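Local coordinates for uncharacterized protein (Bacteroides caccae, PDB 3NO2) that is of unknown function but folds as a six-bladed beta-propeller, with a region related to Mal s 1 allergenic proteins, at residues P98-E103 against L111-F116. Numbering follows the deposited sequence. Where two conformers were deposited one is given.
Sequences PSTILE and LSKTEF
Pro98, which follows a cis peptide bond, sets its ring against the carboxylate end of Glu115, with CG 3.7 Å from Glu115 CD. Ser99 starts the strand pairing with Phe116. Phe116 N gives a hydrogen bond to Ser99 O, while the return bond from Ser99 N to Phe116 O is weak, bent to 121°. Ser99 CB lies over one face of the Phe116 ring, 3.6 Å from its centroid, a CH-pi contact. Phe116 CG sits between its backbone N and carbonyl carbon (chi1 63°). Ser99 OG is hydrogen-bonded to Gln126 OE1. On the other side of the sheet, Thr100 runs beside Glu115, and one water links Thr100 OG1 to Glu115 OE2. Glu115 OE2 also forms a salt bridge with Lys113 NZ, 3.5 Å away. Ile101 pairs with Thr114 through two nearly straight backbone bonds; Ile101 N to Thr114 O is 2.8 Å. Ile101 CD1 also meets Phe116 CE1 at 3.7 Å. Leu102 lies alongside the extended Lys113 chain, its CD2 3.6 Å from Lys113 CG. Glu103 O accepts from both Leu111 N (2.7 Å) and, weakly, Ser112 N. Two residues thus face one, a classic beta bulge. Glu103 N gives a hydrogen bond to Ser112 O. Glu103 OE2 is hydrogen-bonded to Tyr138 OH and forms a salt bridge with Lys132 NZ.

The two strands form an antiparallel hairpin in one four-stranded propeller blade. Strand 110-116 is the fourth strand, at the outer edge of the blade, and strand 99-104 bonds on its other edge to strand 90-95. The face with Ser99, Ile101, Thr114 and Phe116 packs toward the next blade, where Tyr138 touches Ile101 and Thr114, and Val140 touches Phe116.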
ATOM      1  N   PRO A  98       6.423  20.025   6.031  1.00  7.99           N
ATOM      2  CA  PRO A  98       5.386  19.547   5.127  1.00  7.77           C
ATOM      3  C   PRO A  98       5.477  18.061   4.811  1.00  6.75           C
ATOM      4  O   PRO A  98       6.554  17.449   4.839  1.00  7.40           O
ATOM      5  CB  PRO A  98       5.649  20.341   3.851  1.00  9.92           C
ATOM      6  CG  PRO A  98       7.121  20.538   3.847  1.00 10.41           C
ATOM      7  CD  PRO A  98       7.480  20.783   5.314  1.00  9.35           C
ATOM      8  N   SER A  99       4.348  17.498   4.454  1.00  7.24           N
ATOM      9  CA  SER A  99       4.331  16.212   3.772  1.00  6.30           C
ATOM     10  C   SER A  99       5.113  16.341   2.488  1.00  6.94           C
ATOM     11  O   SER A  99       5.006  17.379   1.810  1.00  7.52           O
ATOM     12  CB  SER A  99       2.923  15.771   3.449  1.00  6.32           C
ATOM     13  OG  SER A  99       2.059  15.708   4.606  1.00  8.43           O
ATOM     14  N   THR A 100       5.887  15.327   2.129  1.00  6.53           N
ATOM     15  CA  THR A 100       6.763  15.449   0.949  1.00  6.32           C
ATOM     16  C   THR A 100       6.653  14.191   0.096  1.00  6.58           C
ATOM     17  O   THR A 100       6.739  13.073   0.605  1.00  6.78           O
ATOM     18  CB  THR A 100       8.211  15.625   1.383  1.00  6.98           C
ATOM     19  OG1 THR A 100       8.312  16.793   2.229  1.00  6.99           O
ATOM     20  CG2 THR A 100       9.134  15.807   0.216  1.00  7.16           C
ATOM     21  N   ILE A 101       6.485  14.388  -1.209  1.00  6.43           N
ATOM     22  CA  ILE A 101       6.503  13.346  -2.228  1.00  6.17           C
ATOM     23  C   ILE A 101       7.746  13.543  -3.086  1.00  6.89           C
ATOM     24  O   ILE A 101       8.061  14.684  -3.477  1.00  7.39           O
ATOM     25  CB  ILE A 101       5.242  13.451  -3.103  1.00  6.88           C
ATOM     26  CG1 ILE A 101       3.980  13.199  -2.293  1.00  8.55           C
ATOM     27  CG2 ILE A 101       5.329  12.521  -4.335  1.00  7.88           C
ATOM     28  CD1 ILE A 101       2.691  13.736  -2.970  1.00  9.41           C
ATOM     29  N   LEU A 102       8.465  12.474  -3.360  1.00  6.03           N
ATOM     30  CA  LEU A 102       9.620  12.469  -4.272  1.00  6.18           C
ATOM     31  C   LEU A 102       9.413  11.408  -5.323  1.00  7.63           C
ATOM     32  O   LEU A 102       8.998  10.275  -5.026  1.00  7.99           O
ATOM     33  CB  LEU A 102      10.901  12.150  -3.515  1.00  7.23           C
ATOM     34  CG  LEU A 102      11.277  13.042  -2.332  1.00  6.25           C
ATOM     35  CD1 LEU A 102      12.491  12.409  -1.592  1.00 10.05           C
ATOM     36  CD2 LEU A 102      11.571  14.521  -2.805  1.00  8.51           C
ATOM     37  N   GLU A 103       9.731  11.747  -6.572  1.00  7.20           N
ATOM     38  CA  GLU A 103       9.929  10.739  -7.618  1.00  8.01           C
ATOM     39  C   GLU A 103      11.421  10.567  -7.770  1.00  6.83           C
ATOM     40  O   GLU A 103      12.169  11.551  -7.743  1.00  7.97           O
ATOM     41  CB  GLU A 103       9.242  11.152  -8.929  1.00  8.09           C
ATOM     42  CG  GLU A 103       7.751  11.218  -8.750  1.00  8.34           C
ATOM     43  CD  GLU A 103       6.953  11.512  -9.976  1.00 11.26           C
ATOM     44  OE1 GLU A 103       7.498  11.371 -11.097  1.00 14.87           O
ATOM     45  OE2 GLU A 103       5.753  11.850  -9.846  1.00 11.34           O
ATOM     46  N   LEU A 111      13.925  13.140  -9.068  1.00  7.54           N
ATOM     47  CA  LEU A 111      13.359  13.599 -10.335  1.00  9.66           C
ATOM     48  C   LEU A 111      12.317  14.681 -10.163  1.00 11.11           C
ATOM     49  O   LEU A 111      12.088  15.495 -11.088  1.00 14.91           O
ATOM     50  CB  LEU A 111      12.696  12.434 -11.081  1.00 10.07           C
ATOM     51  CG  LEU A 111      13.583  11.242 -11.397  1.00  9.57           C
ATOM     52  CD1 LEU A 111      12.746  10.153 -12.071  1.00 13.14           C
ATOM     53  CD2 LEU A 111      14.762  11.668 -12.232  1.00 11.56           C
ATOM     54  N   SER A 112      11.672  14.696  -9.013  0.50  9.46           N
ATOM     55  CA  SER A 112      10.778  15.774  -8.679  0.50  9.57           C
ATOM     56  C   SER A 112      10.453  15.723  -7.217  0.50  8.45           C
ATOM     57  O   SER A 112      10.704  14.719  -6.542  0.50  8.40           O
ATOM     58  CB  SER A 112       9.482  15.707  -9.482  0.50 10.69           C
ATOM     59  OG  SER A 112       8.666  14.621  -9.095  0.50 17.24           O
ATOM     60  N   LYS A 113       9.908  16.830  -6.748  1.00  8.16           N
ATOM     61  CA  LYS A 113       9.552  17.004  -5.343  1.00  7.88           C
ATOM     62  C   LYS A 113       8.293  17.796  -5.226  1.00  7.43           C
ATOM     63  O   LYS A 113       8.159  18.843  -5.904  1.00  9.22           O
ATOM     64  CB  LYS A 113      10.663  17.725  -4.629  1.00  8.88           C
ATOM     65  CG  LYS A 113      10.418  17.957  -3.182  1.00  9.24           C
ATOM     66  CD  LYS A 113      11.652  18.681  -2.559  1.00 14.39           C
ATOM     67  CE  LYS A 113      11.550  18.852  -1.102  1.00 15.88           C
ATOM     68  NZ  LYS A 113      12.750  19.738  -0.666  1.00 14.96           N
ATOM     69  N   THR A 114       7.367  17.365  -4.378  1.00  7.34           N
ATOM     70  CA  THR A 114       6.160  18.080  -4.033  1.00  7.42           C
ATOM     71  C   THR A 114       6.015  18.160  -2.539  1.00  8.91           C
ATOM     72  O   THR A 114       6.179  17.148  -1.842  1.00  8.33           O
ATOM     73  CB  THR A 114       4.944  17.339  -4.639  1.00  9.02           C
ATOM     74  OG1 THR A 114       5.096  17.339  -6.070  1.00  9.13           O
ATOM     75  CG2 THR A 114       3.572  17.980  -4.211  1.00  9.66           C
ATOM     76  N   GLU A 115       5.744  19.338  -2.008  1.00  8.22           N
ATOM     77  CA  GLU A 115       5.467  19.553  -0.599  1.00  8.76           C
ATOM     78  C   GLU A 115       4.037  20.048  -0.416  1.00  9.08           C
ATOM     79  O   GLU A 115       3.554  20.885  -1.200  1.00  9.15           O
ATOM     80  CB  GLU A 115       6.426  20.573  -0.008  1.00  8.53           C
ATOM     81  CG  GLU A 115       7.864  20.103   0.044  1.00  9.79           C
ATOM     82  CD  GLU A 115       8.841  21.142   0.599  1.00 11.33           C
ATOM     83  OE1 GLU A 115       8.516  22.339   0.555  1.00 17.46           O
ATOM     84  OE2 GLU A 115       9.919  20.770   1.051  1.00 12.59           O
ATOM     85  N   PHE A 116       3.355  19.577   0.625  1.00  8.11           N
ATOM     86  CA  PHE A 116       2.021  20.056   0.939  1.00  8.33           C
ATOM     87  C   PHE A 116       1.807  19.896   2.438  1.00  8.23           C
ATOM     88  O   PHE A 116       2.397  19.039   3.097  1.00  8.80           O
ATOM     89  CB  PHE A 116       0.967  19.306   0.109  1.00  8.49           C
ATOM     90  CG  PHE A 116       0.890  17.812   0.383  1.00  8.15           C
ATOM     91  CD1 PHE A 116       1.784  16.941  -0.190  1.00  8.28           C
ATOM     92  CD2 PHE A 116      -0.113  17.293   1.176  1.00  9.97           C
ATOM     93  CE1 PHE A 116       1.726  15.588   0.058  1.00  9.54           C
ATOM     94  CE2 PHE A 116      -0.174  15.922   1.407  1.00  9.48           C
ATOM     95  CZ  PHE A 116       0.745  15.088   0.851  1.00  9.89           C
TER
HETATM   96  O   HOH W   1      10.443  18.472   2.333  1.00 11.10           O